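TIGR00266 family protein (Pseudomonas aeruginosa, PDB 1YOX) is of unknown function but belongs to the AIM24 family, named for mitochondrial biogenesis, with a largely beta-strand fold probably related to the cupins. Local coordinates at residues T19-L24 with H89-A94; V30-G35 with T78-E83. All coordinates share one frame; numbering follows the deposited sequence.

Interaction 1. Residues T19-L24 with H89-A94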
loop_
_atom_site.group_PDB
_atom_site.type_symbol
_atom_site.label_atom_id
_atom_site.label_comp_id
_atom_site.label_asym_id
_atom_site.label_seq_id
_atom_site.Cartn_x
_atom_site.Cartn_y
_atom_site.Cartn_z
ATOM N N THR C 19 9.642 -2.027 -7.152
ATOM C CA THR C 19 10.089 -1.141 -8.204
ATOM C C THR C 19 11.119 -1.829 -9.147
ATOM O O THR C 19 11.865 -2.701 -8.740
ATOM C CB THR C 19 10.669 0.128 -7.603
ATOM O OG1 THR C 19 11.360 0.875 -8.609
ATOM C CG2 THR C 19 11.615 -0.188 -6.523
ATOM N N VAL C 20 11.139 -1.428 -10.406
ATOM C CA VAL C 20 12.006 -2.026 -11.383
ATOM C C VAL C 20 13.125 -1.083 -11.792
ATOM O O VAL C 20 12.899 -0.008 -12.331
ATOM C CB VAL C 20 11.229 -2.600 -12.621
ATOM C CG1 VAL C 20 10.599 -1.489 -13.436
ATOM C CG2 VAL C 20 12.178 -3.434 -13.484
ATOM N N GLU C 21 14.346 -1.502 -11.513
ATOM C CA GLU C 21 15.502 -0.722 -11.894
ATOM C C GLU C 21 16.046 -1.348 -13.165
ATOM O O GLU C 21 16.525 -2.481 -13.161
ATOM C CB GLU C 21 16.557 -0.683 -10.788
ATOM C CG GLU C 21 17.670 0.324 -11.084
ATOM C CD GLU C 21 18.955 0.031 -10.341
ATOM O OE1 GLU C 21 19.179 0.653 -9.283
ATOM O OE2 GLU C 21 19.730 -0.843 -10.794
ATOM N N ILE C 22 15.928 -0.596 -14.247
ATOM C CA ILE C 22 16.347 -0.993 -15.575
ATOM C C ILE C 22 17.779 -0.533 -15.792
ATOM O O ILE C 22 18.106 0.634 -15.589
ATOM C CB ILE C 22 15.469 -0.328 -16.659
ATOM C CG1 ILE C 22 13.954 -0.591 -16.410
ATOM C CG2 ILE C 22 15.952 -0.744 -18.084
ATOM C CD1 ILE C 22 13.489 -2.036 -16.633
ATOM N N GLU C 23 18.629 -1.479 -16.192
ATOM C CA GLU C 23 20.022 -1.202 -16.521
ATOM C C GLU C 23 20.147 -1.001 -18.033
ATOM O O GLU C 23 19.868 -1.914 -18.806
ATOM C CB GLU C 23 20.899 -2.362 -16.049
ATOM C CG GLU C 23 22.383 -2.156 -16.320
ATOM C CD GLU C 23 23.223 -3.182 -15.614
ATOM O OE1 GLU C 23 23.405 -3.040 -14.379
ATOM O OE2 GLU C 23 23.677 -4.143 -16.286
ATOM N N LEU C 24 20.544 0.201 -18.429
ATOM C CA LEU C 24 20.684 0.576 -19.837
ATOM C C LEU C 24 22.158 0.576 -20.273
ATOM O O LEU C 24 22.955 1.311 -19.698
ATOM C CB LEU C 24 20.102 1.989 -20.043
ATOM C CG LEU C 24 18.660 2.273 -20.525
ATOM C CD1 LEU C 24 17.692 1.131 -20.308
ATOM C CD2 LEU C 24 18.102 3.569 -20.009
ATOM N N HIS C 89 21.286 3.655 -15.294
ATOM C CA HIS C 89 20.131 3.072 -14.645
ATOM C C HIS C 89 18.978 4.065 -14.544
ATOM O O HIS C 89 19.200 5.285 -14.377
ATOM C CB HIS C 89 20.513 2.561 -13.261
ATOM C CG HIS C 89 21.651 1.590 -13.270
ATOM N ND1 HIS C 89 21.471 0.220 -13.284
ATOM C CD2 HIS C 89 22.993 1.793 -13.245
ATOM C CE1 HIS C 89 22.653 -0.373 -13.282
ATOM N NE2 HIS C 89 23.590 0.559 -13.261
ATOM N N VAL C 90 17.757 3.528 -14.653
ATOM C CA VAL C 90 16.512 4.261 -14.393
ATOM C C VAL C 90 15.545 3.305 -13.696
ATOM O O VAL C 90 15.349 2.204 -14.182
ATOM C CB VAL C 90 15.776 4.682 -15.692
ATOM C CG1 VAL C 90 14.783 5.803 -15.411
ATOM C CG2 VAL C 90 16.717 5.059 -16.796
ATOM N N ALA C 91 14.915 3.737 -12.606
ATOM C CA ALA C 91 13.926 2.920 -11.903
ATOM C C ALA C 91 12.461 3.427 -12.081
ATOM O O ALA C 91 12.219 4.642 -12.226
ATOM C CB ALA C 91 14.290 2.781 -10.415
ATOM N N PHE C 92 11.515 2.479 -12.070
ATOM C CA PHE C 92 10.092 2.743 -12.291
ATOM C C PHE C 92 9.279 2.005 -11.253
ATOM O O PHE C 92 9.672 0.917 -10.851
ATOM C CB PHE C 92 9.641 2.292 -13.694
ATOM C CG PHE C 92 10.420 2.930 -14.803
ATOM C CD1 PHE C 92 11.427 2.214 -15.458
ATOM C CD2 PHE C 92 10.173 4.249 -15.166
ATOM C CE1 PHE C 92 12.158 2.782 -16.457
ATOM C CE2 PHE C 92 10.899 4.859 -16.172
ATOM C CZ PHE C 92 11.895 4.125 -16.840
ATOM N N ALA C 93 8.179 2.626 -10.801
ATOM C CA ALA C 93 7.170 2.003 -9.908
ATOM C C ALA C 93 5.770 2.561 -10.212
ATOM O O ALA C 93 5.615 3.735 -10.615
ATOM C CB ALA C 93 7.503 2.227 -8.468
ATOM N N ALA C 94 4.755 1.713 -10.041
ATOM C CA ALA C 94 3.358 2.144 -10.197
ATOM C C ALA C 94 2.944 3.051 -9.013
ATOM O O ALA C 94 3.580 3.022 -7.958
ATOM C CB ALA C 94 2.449 0.940 -10.314
#

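Interaction 2. Residues V30-G35 with T78-E83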
loop_
_atom_site.group_PDB
_atom_site.type_symbol
_atom_site.label_atom_id
_atom_site.label_comp_id
_atom_site.label_asym_id
_atom_site.label_seq_id
_atom_site.Cartn_x
_atom_site.Cartn_y
_atom_site.Cartn_z
ATOM N N VAL C 30 14.432 2.370 -22.801
ATOM C CA VAL C 30 13.234 1.835 -22.168
ATOM C C VAL C 30 12.083 2.859 -22.291
ATOM O O VAL C 30 12.304 4.089 -22.255
ATOM C CB VAL C 30 13.510 1.401 -20.711
ATOM C CG1 VAL C 30 13.838 2.614 -19.797
ATOM C CG2 VAL C 30 12.375 0.570 -20.158
ATOM N N ILE C 31 10.871 2.340 -22.489
ATOM C CA ILE C 31 9.699 3.190 -22.618
ATOM C C ILE C 31 8.778 3.020 -21.410
ATOM O O ILE C 31 8.583 1.919 -20.903
ATOM C CB ILE C 31 8.990 3.045 -23.999
ATOM C CG1 ILE C 31 8.339 1.680 -24.180
ATOM C CG2 ILE C 31 9.989 3.294 -25.143
ATOM C CD1 ILE C 31 7.491 1.585 -25.493
ATOM N N ALA C 32 8.272 4.135 -20.916
ATOM C CA ALA C 32 7.471 4.145 -19.709
ATOM C C ALA C 32 6.602 5.392 -19.714
ATOM O O ALA C 32 6.922 6.372 -20.379
ATOM C CB ALA C 32 8.384 4.175 -18.499
ATOM N N GLU C 33 5.510 5.378 -18.970
ATOM C CA GLU C 33 4.842 6.653 -18.677
ATOM C C GLU C 33 5.740 7.391 -17.658
ATOM O O GLU C 33 6.276 6.780 -16.719
ATOM C CB GLU C 33 3.369 6.449 -18.235
ATOM C CG GLU C 33 2.579 7.720 -18.034
ATOM C CD GLU C 33 3.011 8.441 -16.769
ATOM O OE1 GLU C 33 3.028 7.799 -15.679
ATOM O OE2 GLU C 33 3.352 9.641 -16.864
ATOM N N ALA C 34 5.977 8.681 -17.892
ATOM C CA ALA C 34 7.031 9.402 -17.127
ATOM C C ALA C 34 6.742 9.642 -15.647
ATOM O O ALA C 34 7.678 9.943 -14.883
ATOM C CB ALA C 34 7.425 10.730 -17.820
ATOM N N GLY C 35 5.458 9.566 -15.265
ATOM C CA GLY C 35 5.034 9.656 -13.862
ATOM C C GLY C 35 5.408 8.432 -13.028
ATOM O O GLY C 35 5.353 8.479 -11.813
ATOM N N THR C 78 7.038 7.900 -22.577
ATOM C CA THR C 78 8.344 8.555 -22.571
ATOM C C THR C 78 9.470 7.557 -22.806
ATOM O O THR C 78 9.433 6.437 -22.314
ATOM C CB THR C 78 8.606 9.353 -21.301
ATOM O OG1 THR C 78 8.517 8.478 -20.171
ATOM C CG2 THR C 78 7.610 10.507 -21.168
ATOM N N HIS C 79 10.452 7.976 -23.592
ATOM C CA HIS C 79 11.624 7.156 -23.911
ATOM C C HIS C 79 12.793 7.585 -23.032
ATOM O O HIS C 79 13.136 8.766 -22.971
ATOM C CB HIS C 79 12.005 7.303 -25.391
ATOM C CG HIS C 79 11.060 6.634 -26.339
ATOM N ND1 HIS C 79 9.688 6.697 -26.207
ATOM C CD2 HIS C 79 11.292 5.893 -27.446
ATOM C CE1 HIS C 79 9.116 6.023 -27.186
ATOM N NE2 HIS C 79 10.068 5.529 -27.957
ATOM N N PHE C 80 13.382 6.627 -22.338
ATOM C CA PHE C 80 14.600 6.880 -21.555
ATOM C C PHE C 80 15.788 6.206 -22.248
ATOM O O PHE C 80 15.824 4.993 -22.383
ATOM C CB PHE C 80 14.427 6.377 -20.110
ATOM C CG PHE C 80 13.349 7.105 -19.345
ATOM C CD1 PHE C 80 11.995 6.782 -19.530
ATOM C CD2 PHE C 80 13.671 8.130 -18.468
ATOM C CE1 PHE C 80 10.991 7.473 -18.843
ATOM C CE2 PHE C 80 12.657 8.816 -17.753
ATOM C CZ PHE C 80 11.328 8.483 -17.941
ATOM N N THR C 81 16.744 7.006 -22.708
ATOM C CA THR C 81 17.928 6.471 -23.385
ATOM C C THR C 81 19.218 6.757 -22.629
ATOM O O THR C 81 19.383 7.838 -22.022
ATOM C CB THR C 81 18.025 6.963 -24.846
ATOM O OG1 THR C 81 16.776 6.714 -25.486
ATOM C CG2 THR C 81 19.105 6.192 -25.626
ATOM N N ASN C 82 20.114 5.761 -22.659
ATOM C CA ASN C 82 21.506 5.915 -22.214
ATOM C C ASN C 82 22.376 6.634 -23.277
ATOM O O ASN C 82 22.728 6.054 -24.318
ATOM C CB ASN C 82 22.084 4.551 -21.879
ATOM C CG ASN C 82 23.506 4.611 -21.301
ATOM O OD1 ASN C 82 24.028 3.596 -20.830
ATOM N ND2 ASN C 82 24.114 5.776 -21.316
ATOM N N GLU C 83 22.699 7.895 -22.993
ATOM C CA GLU C 83 23.488 8.743 -23.886
ATOM C C GLU C 83 24.950 8.827 -23.455
ATOM O O GLU C 83 25.694 9.702 -23.928
ATOM C CB GLU C 83 22.925 10.168 -23.897
ATOM C CG GLU C 83 21.441 10.249 -24.144
ATOM C CD GLU C 83 21.127 10.564 -25.584
ATOM O OE1 GLU C 83 21.041 11.773 -25.893
ATOM O OE2 GLU C 83 20.997 9.618 -26.402
#

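Interaction 1. Residues T19-L24 with H89-A94
V20 and I22 pair with F92 and V90 as the hydrogen-bonded pairs of an antiparallel ladder in the sheet of strands 9-13, 19-24, 88-92 and 37-40. Four backbone bonds tie it, among them V20 N to F92 O (2.8 Å). V20 O also receives a CA-H...O contact from A91 CA at 3.1 Å.

T19 OG1, anti to its backbone N (chi1 168°), stands above the carbonyl plane of F92 and donates to F92 O (2.8 Å), giving that oxygen two donors; the same hydroxyl is hydrogen-bonded to N38 OD1 of strand 37-40.

Apolar contacts line the face carrying V20, I22, V90 and F92: I22 CG1 meets the F92 ring at its edge, in plane, 3.8 Å from CE1, and L24 CD2 touches V90 CG2.

E21, E23 and H89 share the other face with A91. E23 runs beside H89, with OE1 3.0 Å from CE1 at the imidazole edge. E21 OE1 forms salt bridges to R11 and to R168 of the second subunit, and a hydrogen bond to Y39.

The chemistry is two-sided: one face is hydrophobic core, while the other links the sheet to that subunit through a buried carboxylate whose charge both arginines probably balance.

Interaction 2. Residues V30-G35 with T78-E83
The H79 imidazole carries I31 CG2 on one face, over the centre of the ring: the methyl carbon is 3.4 Å from the centroid and only 5° off the ring normal, a CH-pi contact. I31 and H79 form a non-hydrogen-bonded pair and their side chains lie side by side, pointing the same way; CG2 of I31 is anti to its own carbonyl carbon, with CG1 in the crowded position (chi1 68°). The F80 ring is met at its edge, in plane, by V30 O, which lies 3.8 Å from CD1. A34 CA approaches the rim at CZ, and F80 CB packs on V30 CG1 at 3.8 Å.

The strands are antiparallel neighbours. V30 and F80 exchange two backbone bonds, and the one from F80 N to V30 O (2.8 Å) is almost straight, 177° at the hydrogen. At the other pair A32 O takes two bonds from one residue, from T78 N and from T78 OG1, each 2.7 Å long, which reach it from opposite faces of its carbonyl plane. Beyond this end A34 CB presses on T78 CG2 at 3.4 Å, tighter than usual for two carbons.

Strands 44-48 and 119-123 flank the pair in the six-stranded sheet. The double grip by T78 pins A32 O where strand 29-32 gives way to a loop, while F80 turns its ring into the apolar face shared with V30 and A32.

How the interactions relate
Interaction 2 is nested within the chain loop closed by interaction 1: strand 19-24 is followed by 29-32, and 78-82 by 88-92, so both contacts pair the same two parts of the chain. They nevertheless belong to different antiparallel sheets, one of four strands and one of six, and their centres lie about 10 Å apart. The sheets meet through apolar side chains: the ring of F92 from interaction 1 stands edge-to-face to that of F80 and packs on A32, with F92 CE2 3.5 Å from A32 CB. Together the contacts form part of a two-layer beta packing, consistent with the two-layered jelly-roll architecture of the cupin clan.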